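Local coordinates for 2-oxoglutarate carboxylase small subunit (Hydrogenobacter thermophilus, PDB 7KCT), which is the biotin carboxylase-like subunit of a two-subunit carboxylase, is built on an ATP-grasp fold and binds ADP, magnesium and bicarbonate, at residues Gln36-Tyr41 against Ala54-Met59; Ile431-Asp436 against Arg447-His452. All coordinates share one frame; numbering follows the deposited sequence.

Contact 1 of 2, residues Gln36-Tyr41 against Ala54-Met59; sequences QTVAIY and ADEAYM
Strands 36-41 and 56-59 are the parallel strands of a beta-alpha-beta unit in the Rossmann-like N-terminal domain, with helix 49-53 as the crossover and 56-59 at one edge of the five-stranded sheet. Y41, T37 and Y58 bury most here. The pairing opens with a weak bond from E56 N to T37 O and becomes regular where A39 N donates to E56 O, nearly straight at 168°, and runs on through Y58 N to A39 O and Y41 N to Y58 O. Ahead of it, in the turn A54-D55 after helix 49-53, T37 makes the bonds: OG1, in the crowded position between its own N and carbonyl carbon (chi1 58°), accepts D55 N at 3.0 Å, while T37 N donates to D55 OD2 at 2.8 Å from above the carboxylate plane. A39 CB and A54 CB press together at 3.5 Å, tighter than usual. On the other face V38 CG1 meets the ring edge of Y58 at CD2, 3.9 Å away; Y58 OH donates to E56 OE1, and E56 OE2 pairs with K13. Y41, its chi1 of 64° turning the ring back over the edge strand, receives M59 CB over one face, 4.0 Å from CB to the ring centroid.

Contact 2 of 2, residues Ile431-Asp436 against Arg447-His452; sequences INIMKD and RYLEEH
Y448 OH donates a 2.8 Å hydrogen bond to D436 OD2, the one hydrogen bond between 431-436 and 447-452, from the short, weakly bonded helix 448-451 to the residue just after helix 427-435 in the biotin carboxylase C-terminal domain. The two side chains reach tip to tip, each with CG anti to its backbone N (chi1 -179° and 171°), and the hydroxyl comes in from well above the carboxylate plane, which stands 72° from the ring. Beside this bond lies an apolar patch: I433 CG1 approaches Y448 CE2 obliquely at 4.2 Å, and I433 CD1 meets L449 CD2 at 4.1 Å. H452 CD2 also comes up to D436 OD2 at 3.7 Å, ring and carboxylate roughly perpendicular, and the ring lies across that of Y448, with Y448 CE1 3.7 Å above the imidazole centre. One shell out, H452 ND1 donates to Y448 O at 2.9 Å, along a carbonyl lone pair, and NE2 is bonded to D438. D436 is itself the N-cap of helix 437-441, its OD2 also accepting F439 N. A single carboxylate oxygen thus serves a helix N terminus and a buried phenol; both donors, and the helix end, would probably favour the charged form of D436.

From the N terminus, the chain first closes contact 1, where strand 36-41 runs through helix 49-53 and returns alongside itself as strand 56-59. It then adds strands 85-87 and 109-110 to the parallel sheet, whose strand 13-16 came first, and builds the ATP-grasp region and the C-terminal sheet before contact 2 closes a second short loop, 431-436 to 447-452, around helix 437-441. The two loops follow in series, neither nested nor crossed, and lie on opposite sides of the chain's centre, their own centres about 40 Å apart. Contact 1 finishes an edge of the N-terminal domain's sheet; contact 2 joins the last helices of the C-terminal domain. They do not touch.

Contact 1 of 2, residues Gln36-Tyr41 against Ala54-Met59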
ATOM      1  N   GLN A  36     -10.816 -21.197  -3.196  1.00 22.51           N
ATOM      2  CA  GLN A  36     -12.118 -20.781  -2.688  1.00 25.65           C
ATOM      3  C   GLN A  36     -12.049 -20.632  -1.181  1.00 24.97           C
ATOM      4  O   GLN A  36     -11.335 -21.375  -0.508  1.00 23.69           O
ATOM      5  CB  GLN A  36     -13.172 -21.833  -3.059  1.00 28.08           C
ATOM      6  CG  GLN A  36     -13.326 -21.917  -4.591  1.00 32.67           C
ATOM      7  CD  GLN A  36     -14.057 -23.132  -5.086  1.00 48.32           C
ATOM      8  OE1 GLN A  36     -14.533 -23.944  -4.306  1.00 50.96           O
ATOM      9  NE2 GLN A  36     -14.174 -23.255  -6.408  1.00 63.06           N
ATOM     10  N   THR A  37     -12.840 -19.719  -0.635  1.00 23.80           N
ATOM     11  CA  THR A  37     -12.727 -19.398   0.786  1.00 25.82           C
ATOM     12  C   THR A  37     -14.083 -19.552   1.473  1.00 24.51           C
ATOM     13  O   THR A  37     -15.149 -19.308   0.877  1.00 23.30           O
ATOM     14  CB  THR A  37     -12.237 -17.961   1.025  1.00 26.84           C
ATOM     15  OG1 THR A  37     -13.154 -17.067   0.383  1.00 30.04           O
ATOM     16  CG2 THR A  37     -10.825 -17.731   0.487  1.00 25.87           C
ATOM     17  N   VAL A  38     -14.020 -19.926   2.749  1.00 19.49           N
ATOM     18  CA  VAL A  38     -15.167 -20.134   3.618  1.00 17.94           C
ATOM     19  C   VAL A  38     -14.963 -19.270   4.837  1.00 24.61           C
ATOM     20  O   VAL A  38     -13.917 -19.373   5.494  1.00 21.85           O
ATOM     21  CB  VAL A  38     -15.307 -21.599   4.083  1.00 20.17           C
ATOM     22  CG1 VAL A  38     -16.552 -21.777   4.923  1.00 21.43           C
ATOM     23  CG2 VAL A  38     -15.341 -22.587   2.906  1.00 27.40           C
ATOM     24  N   ALA A  39     -15.948 -18.434   5.152  1.00 23.93           N
ATOM     25  CA  ALA A  39     -15.897 -17.640   6.375  1.00 23.44           C
ATOM     26  C   ALA A  39     -16.900 -18.139   7.409  1.00 20.93           C
ATOM     27  O   ALA A  39     -17.897 -18.801   7.088  1.00 23.03           O
ATOM     28  CB  ALA A  39     -16.141 -16.158   6.044  1.00 23.15           C
ATOM     29  N   ILE A  40     -16.626 -17.822   8.680  1.00 25.66           N
ATOM     30  CA  ILE A  40     -17.581 -18.098   9.756  1.00 23.57           C
ATOM     31  C   ILE A  40     -17.835 -16.792  10.485  1.00 21.30           C
ATOM     32  O   ILE A  40     -16.975 -15.908  10.508  1.00 22.89           O
ATOM     33  CB  ILE A  40     -17.092 -19.188  10.747  1.00 20.61           C
ATOM     34  CG1 ILE A  40     -15.737 -18.827  11.371  1.00 24.01           C
ATOM     35  CG2 ILE A  40     -17.020 -20.550  10.066  1.00 27.70           C
ATOM     36  CD1 ILE A  40     -15.255 -19.777  12.487  1.00 27.26           C
ATOM     37  N   TYR A  41     -19.023 -16.660  11.086  1.00 23.44           N
ATOM     38  CA  TYR A  41     -19.308 -15.419  11.770  1.00 23.07           C
ATOM     39  C   TYR A  41     -20.429 -15.597  12.769  1.00 25.08           C
ATOM     40  O   TYR A  41     -21.214 -16.545  12.697  1.00 23.78           O
ATOM     41  CB  TYR A  41     -19.672 -14.272  10.793  1.00 23.80           C
ATOM     42  CG  TYR A  41     -20.928 -14.488   9.996  1.00 23.78           C
ATOM     43  CD1 TYR A  41     -20.943 -15.347   8.910  1.00 24.54           C
ATOM     44  CD2 TYR A  41     -22.103 -13.798  10.303  1.00 30.33           C
ATOM     45  CE1 TYR A  41     -22.091 -15.566   8.186  1.00 22.61           C
ATOM     46  CE2 TYR A  41     -23.261 -14.000   9.567  1.00 28.15           C
ATOM     47  CZ  TYR A  41     -23.243 -14.899   8.536  1.00 28.51           C
ATOM     48  OH  TYR A  41     -24.343 -15.092   7.788  1.00 27.37           O
ATOM     49  N   ALA A  54     -15.383 -13.454   1.525  1.00 25.48           N
ATOM     50  CA  ALA A  54     -15.311 -14.895   1.330  1.00 24.05           C
ATOM     51  C   ALA A  54     -16.284 -15.311   0.230  1.00 24.03           C
ATOM     52  O   ALA A  54     -17.287 -14.638  -0.022  1.00 27.41           O
ATOM     53  CB  ALA A  54     -15.655 -15.619   2.644  1.00 26.70           C
ATOM     54  N   ASP A  55     -16.035 -16.473  -0.375  1.00 24.86           N
ATOM     55  CA  ASP A  55     -16.993 -16.981  -1.373  1.00 27.44           C
ATOM     56  C   ASP A  55     -18.269 -17.492  -0.728  1.00 24.24           C
ATOM     57  O   ASP A  55     -19.347 -17.417  -1.331  1.00 25.91           O
ATOM     58  CB  ASP A  55     -16.405 -18.110  -2.187  1.00 25.26           C
ATOM     59  CG  ASP A  55     -15.145 -17.692  -2.912  1.00 32.29           C
ATOM     60  OD1 ASP A  55     -15.134 -16.668  -3.612  1.00 35.80           O
ATOM     61  OD2 ASP A  55     -14.136 -18.369  -2.717  1.00 36.93           O
ATOM     62  N   GLU A  56     -18.170 -18.035   0.474  1.00 25.57           N
ATOM     63  CA  GLU A  56     -19.342 -18.499   1.222  1.00 21.69           C
ATOM     64  C   GLU A  56     -19.093 -18.268   2.696  1.00 21.57           C
ATOM     65  O   GLU A  56     -17.948 -18.269   3.143  1.00 22.02           O
ATOM     66  CB  GLU A  56     -19.625 -19.980   0.953  1.00 25.01           C
ATOM     67  CG  GLU A  56     -18.583 -20.943   1.422  1.00 24.40           C
ATOM     68  CD  GLU A  56     -18.692 -22.368   0.837  1.00 30.98           C
ATOM     69  OE1 GLU A  56     -19.698 -23.063   1.081  1.00 26.97           O
ATOM     70  OE2 GLU A  56     -17.721 -22.823   0.188  1.00 27.51           O
ATOM     71  N   ALA A  57     -20.161 -18.049   3.453  1.00 21.34           N
ATOM     72  CA  ALA A  57     -19.963 -17.774   4.871  1.00 25.92           C
ATOM     73  C   ALA A  57     -21.123 -18.359   5.646  1.00 23.92           C
ATOM     74  O   ALA A  57     -22.253 -18.425   5.130  1.00 24.35           O
ATOM     75  CB  ALA A  57     -19.802 -16.284   5.170  1.00 22.52           C
ATOM     76  N   TYR A  58     -20.824 -18.809   6.874  1.00 22.49           N
ATOM     77  CA  TYR A  58     -21.751 -19.562   7.738  1.00 22.15           C
ATOM     78  C   TYR A  58     -21.873 -18.902   9.104  1.00 26.18           C
ATOM     79  O   TYR A  58     -20.871 -18.799   9.818  1.00 24.58           O
ATOM     80  CB  TYR A  58     -21.285 -21.029   7.916  1.00 23.05           C
ATOM     81  CG  TYR A  58     -21.385 -21.734   6.617  1.00 21.54           C
ATOM     82  CD1 TYR A  58     -22.598 -22.296   6.197  1.00 23.01           C
ATOM     83  CD2 TYR A  58     -20.327 -21.715   5.737  1.00 21.58           C
ATOM     84  CE1 TYR A  58     -22.724 -22.879   4.933  1.00 23.48           C
ATOM     85  CE2 TYR A  58     -20.456 -22.281   4.455  1.00 23.97           C
ATOM     86  CZ  TYR A  58     -21.648 -22.849   4.067  1.00 23.16           C
ATOM     87  OH  TYR A  58     -21.743 -23.433   2.823  1.00 23.01           O
ATOM     88  N   MET A  59     -23.113 -18.596   9.515  1.00 21.79           N
ATOM     89  CA  MET A  59     -23.379 -18.024  10.829  1.00 25.79           C
ATOM     90  C   MET A  59     -23.438 -19.180  11.809  1.00 30.02           C
ATOM     91  O   MET A  59     -24.316 -20.017  11.643  1.00 30.77           O
ATOM     92  CB  MET A  59     -24.729 -17.293  10.839  1.00 25.85           C
ATOM     93  CG  MET A  59     -24.989 -16.598  12.140  1.00 32.82           C
ATOM     94  SD  MET A  59     -26.688 -16.062  12.391  1.00 42.67           S
ATOM     95  CE  MET A  59     -27.053 -14.724  11.217  1.00 44.65           C
TER
HETATM   96  O   HOH W   1     -15.836 -21.404  -0.930  1.00 27.78           O
HETATM   97  O   HOH W   2     -25.310 -18.327   7.560  1.00 36.92           O

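Contact 2 of 2, residues Ile431-Asp436 against Arg447-His452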
ATOM      1  N   ILE A 431       0.428   9.618  16.630  1.00 26.41           N
ATOM      2  CA  ILE A 431       1.039  10.771  15.970  1.00 25.32           C
ATOM      3  C   ILE A 431       2.109  11.379  16.868  1.00 24.41           C
ATOM      4  O   ILE A 431       3.207  11.749  16.412  1.00 28.41           O
ATOM      5  CB  ILE A 431      -0.044  11.803  15.594  1.00 23.64           C
ATOM      6  CG1 ILE A 431      -0.927  11.275  14.453  1.00 24.22           C
ATOM      7  CG2 ILE A 431       0.580  13.125  15.216  1.00 32.60           C
ATOM      8  CD1 ILE A 431      -2.243  12.048  14.265  1.00 26.68           C
ATOM      9  N   ASN A 432       1.804  11.496  18.162  1.00 29.51           N
ATOM     10  CA  ASN A 432       2.753  12.125  19.089  1.00 30.85           C
ATOM     11  C   ASN A 432       4.009  11.280  19.268  1.00 30.90           C
ATOM     12  O   ASN A 432       5.096  11.816  19.480  1.00 31.92           O
ATOM     13  CB  ASN A 432       2.083  12.380  20.445  1.00 29.73           C
ATOM     14  CG  ASN A 432       1.176  13.607  20.445  1.00 33.35           C
ATOM     15  OD1 ASN A 432       1.282  14.461  19.590  1.00 32.12           O
ATOM     16  ND2 ASN A 432       0.292  13.689  21.408  1.00 31.28           N
ATOM     17  N   ILE A 433       3.872   9.950  19.268  1.00 28.67           N
ATOM     18  CA  ILE A 433       5.051   9.088  19.308  1.00 25.52           C
ATOM     19  C   ILE A 433       5.951   9.359  18.110  1.00 32.26           C
ATOM     20  O   ILE A 433       7.172   9.534  18.247  1.00 28.10           O
ATOM     21  CB  ILE A 433       4.616   7.611  19.394  1.00 25.75           C
ATOM     22  CG1 ILE A 433       3.786   7.376  20.666  1.00 31.84           C
ATOM     23  CG2 ILE A 433       5.822   6.719  19.340  1.00 33.90           C
ATOM     24  CD1 ILE A 433       3.219   5.958  20.832  1.00 30.99           C
ATOM     25  N   MET A 434       5.357   9.447  16.917  1.00 28.79           N
ATOM     26  CA  MET A 434       6.155   9.698  15.730  1.00 26.68           C
ATOM     27  C   MET A 434       6.845  11.062  15.790  1.00 29.37           C
ATOM     28  O   MET A 434       7.914  11.239  15.207  1.00 31.68           O
ATOM     29  CB  MET A 434       5.283   9.624  14.473  1.00 29.98           C
ATOM     30  CG  MET A 434       4.633   8.258  14.202  1.00 32.00           C
ATOM     31  SD  MET A 434       5.873   6.925  14.146  1.00 32.20           S
ATOM     32  CE  MET A 434       5.233   5.731  15.304  1.00 30.55           C
ATOM     33  N   LYS A 435       6.269  12.029  16.504  1.00 28.84           N
ATOM     34  CA  LYS A 435       6.903  13.338  16.666  1.00 34.65           C
ATOM     35  C   LYS A 435       7.894  13.400  17.833  1.00 38.71           C
ATOM     36  O   LYS A 435       8.563  14.423  18.030  1.00 32.72           O
ATOM     37  CB  LYS A 435       5.817  14.399  16.882  1.00 30.74           C
ATOM     38  CG  LYS A 435       4.937  14.692  15.699  1.00 37.89           C
ATOM     39  CD  LYS A 435       3.779  15.578  16.203  1.00 40.31           C
ATOM     40  CE  LYS A 435       2.987  16.146  15.062  1.00 44.09           C
ATOM     41  NZ  LYS A 435       1.789  16.878  15.558  1.00 53.37           N
ATOM     42  N   ASP A 436       7.939  12.375  18.666  1.00 37.13           N
ATOM     43  CA  ASP A 436       8.741  12.445  19.874  1.00 34.15           C
ATOM     44  C   ASP A 436      10.231  12.280  19.559  1.00 37.08           C
ATOM     45  O   ASP A 436      10.616  11.371  18.831  1.00 31.91           O
ATOM     46  CB  ASP A 436       8.285  11.375  20.845  1.00 33.95           C
ATOM     47  CG  ASP A 436       9.225  11.238  22.044  1.00 40.20           C
ATOM     48  OD1 ASP A 436       9.351  12.216  22.791  1.00 39.77           O
ATOM     49  OD2 ASP A 436       9.812  10.144  22.241  1.00 42.99           O
ATOM     50  N   ARG A 447       9.136   0.425  28.780  1.00 34.52           N
ATOM     51  CA  ARG A 447       8.664   1.451  29.704  1.00 40.30           C
ATOM     52  C   ARG A 447       8.312   2.750  28.977  1.00 41.83           C
ATOM     53  O   ARG A 447       7.875   3.716  29.617  1.00 37.80           O
ATOM     54  CB  ARG A 447       9.763   1.752  30.751  1.00 42.93           C
ATOM     55  CG  ARG A 447      10.436   0.512  31.400  1.00 44.81           C
ATOM     56  CD  ARG A 447       9.421  -0.490  31.965  1.00 35.26           C
ATOM     57  NE  ARG A 447       8.457   0.127  32.871  1.00 53.02           N
ATOM     58  CZ  ARG A 447       8.622   0.265  34.185  1.00 60.96           C
ATOM     59  NH1 ARG A 447       9.730  -0.170  34.769  1.00 58.13           N
ATOM     60  NH2 ARG A 447       7.670   0.849  34.905  1.00 57.47           N
ATOM     61  N   TYR A 448       8.500   2.790  27.660  1.00 36.23           N
ATOM     62  CA  TYR A 448       8.340   4.030  26.895  1.00 35.19           C
ATOM     63  C   TYR A 448       7.105   4.842  27.266  1.00 34.41           C
ATOM     64  O   TYR A 448       7.205   6.054  27.473  1.00 36.67           O
ATOM     65  CB  TYR A 448       8.313   3.724  25.406  1.00 33.82           C
ATOM     66  CG  TYR A 448       8.164   4.969  24.574  1.00 38.62           C
ATOM     67  CD1 TYR A 448       9.270   5.690  24.161  1.00 34.91           C
ATOM     68  CD2 TYR A 448       6.895   5.455  24.254  1.00 37.86           C
ATOM     69  CE1 TYR A 448       9.119   6.850  23.395  1.00 43.04           C
ATOM     70  CE2 TYR A 448       6.739   6.598  23.520  1.00 36.12           C
ATOM     71  CZ  TYR A 448       7.842   7.289  23.085  1.00 33.99           C
ATOM     72  OH  TYR A 448       7.658   8.414  22.339  1.00 38.32           O
ATOM     73  N   LEU A 449       5.921   4.213  27.309  1.00 31.05           N
ATOM     74  CA  LEU A 449       4.702   4.991  27.503  1.00 36.44           C
ATOM     75  C   LEU A 449       4.613   5.547  28.936  1.00 45.26           C
ATOM     76  O   LEU A 449       4.140   6.674  29.153  1.00 35.40           O
ATOM     77  CB  LEU A 449       3.476   4.144  27.172  1.00 40.88           C
ATOM     78  CG  LEU A 449       3.201   3.924  25.675  1.00 36.15           C
ATOM     79  CD1 LEU A 449       2.028   2.979  25.457  1.00 33.77           C
ATOM     80  CD2 LEU A 449       2.970   5.255  24.910  1.00 36.72           C
ATOM     81  N   GLU A 450       5.075   4.783  29.927  1.00 41.64           N
ATOM     82  CA  GLU A 450       5.128   5.295  31.294  1.00 38.55           C
ATOM     83  C   GLU A 450       6.129   6.440  31.450  1.00 31.07           C
ATOM     84  O   GLU A 450       5.977   7.275  32.347  1.00 41.98           O
ATOM     85  CB  GLU A 450       5.488   4.153  32.233  1.00 47.92           C
ATOM     86  CG  GLU A 450       4.514   2.982  32.222  1.00 49.71           C
ATOM     87  CD  GLU A 450       5.138   1.685  32.763  1.00 64.75           C
ATOM     88  OE1 GLU A 450       5.915   1.017  32.034  1.00 57.34           O
ATOM     89  OE2 GLU A 450       4.857   1.341  33.931  1.00 69.69           O
ATOM     90  N   GLU A 451       7.166   6.476  30.634  1.00 30.06           N
ATOM     91  CA  GLU A 451       8.228   7.466  30.714  1.00 37.90           C
ATOM     92  C   GLU A 451       8.032   8.669  29.789  1.00 42.70           C
ATOM     93  O   GLU A 451       8.868   9.580  29.802  1.00 35.55           O
ATOM     94  CB  GLU A 451       9.557   6.805  30.379  1.00 38.91           C
ATOM     95  CG  GLU A 451       9.953   5.681  31.362  1.00 42.92           C
ATOM     96  CD  GLU A 451      11.239   4.986  30.945  1.00 56.47           C
ATOM     97  OE1 GLU A 451      11.643   5.114  29.756  1.00 48.44           O
ATOM     98  OE2 GLU A 451      11.834   4.305  31.821  1.00 58.47           O
ATOM     99  N   HIS A 452       6.968   8.704  28.985  1.00 35.97           N
ATOM    100  CA  HIS A 452       6.707   9.833  28.091  1.00 35.44           C
ATOM    101  C   HIS A 452       5.254  10.248  28.217  1.00 37.31           C
ATOM    102  O   HIS A 452       4.456  10.063  27.290  1.00 34.14           O
ATOM    103  CB  HIS A 452       7.076   9.490  26.651  1.00 39.68           C
ATOM    104  CG  HIS A 452       8.539   9.253  26.459  1.00 37.09           C
ATOM    105  ND1 HIS A 452       9.171   8.115  26.915  1.00 40.00           N
ATOM    106  CD2 HIS A 452       9.507  10.033  25.928  1.00 47.12           C
ATOM    107  CE1 HIS A 452      10.460   8.194  26.647  1.00 42.68           C
ATOM    108  NE2 HIS A 452      10.689   9.341  26.033  1.00 46.72           N
TER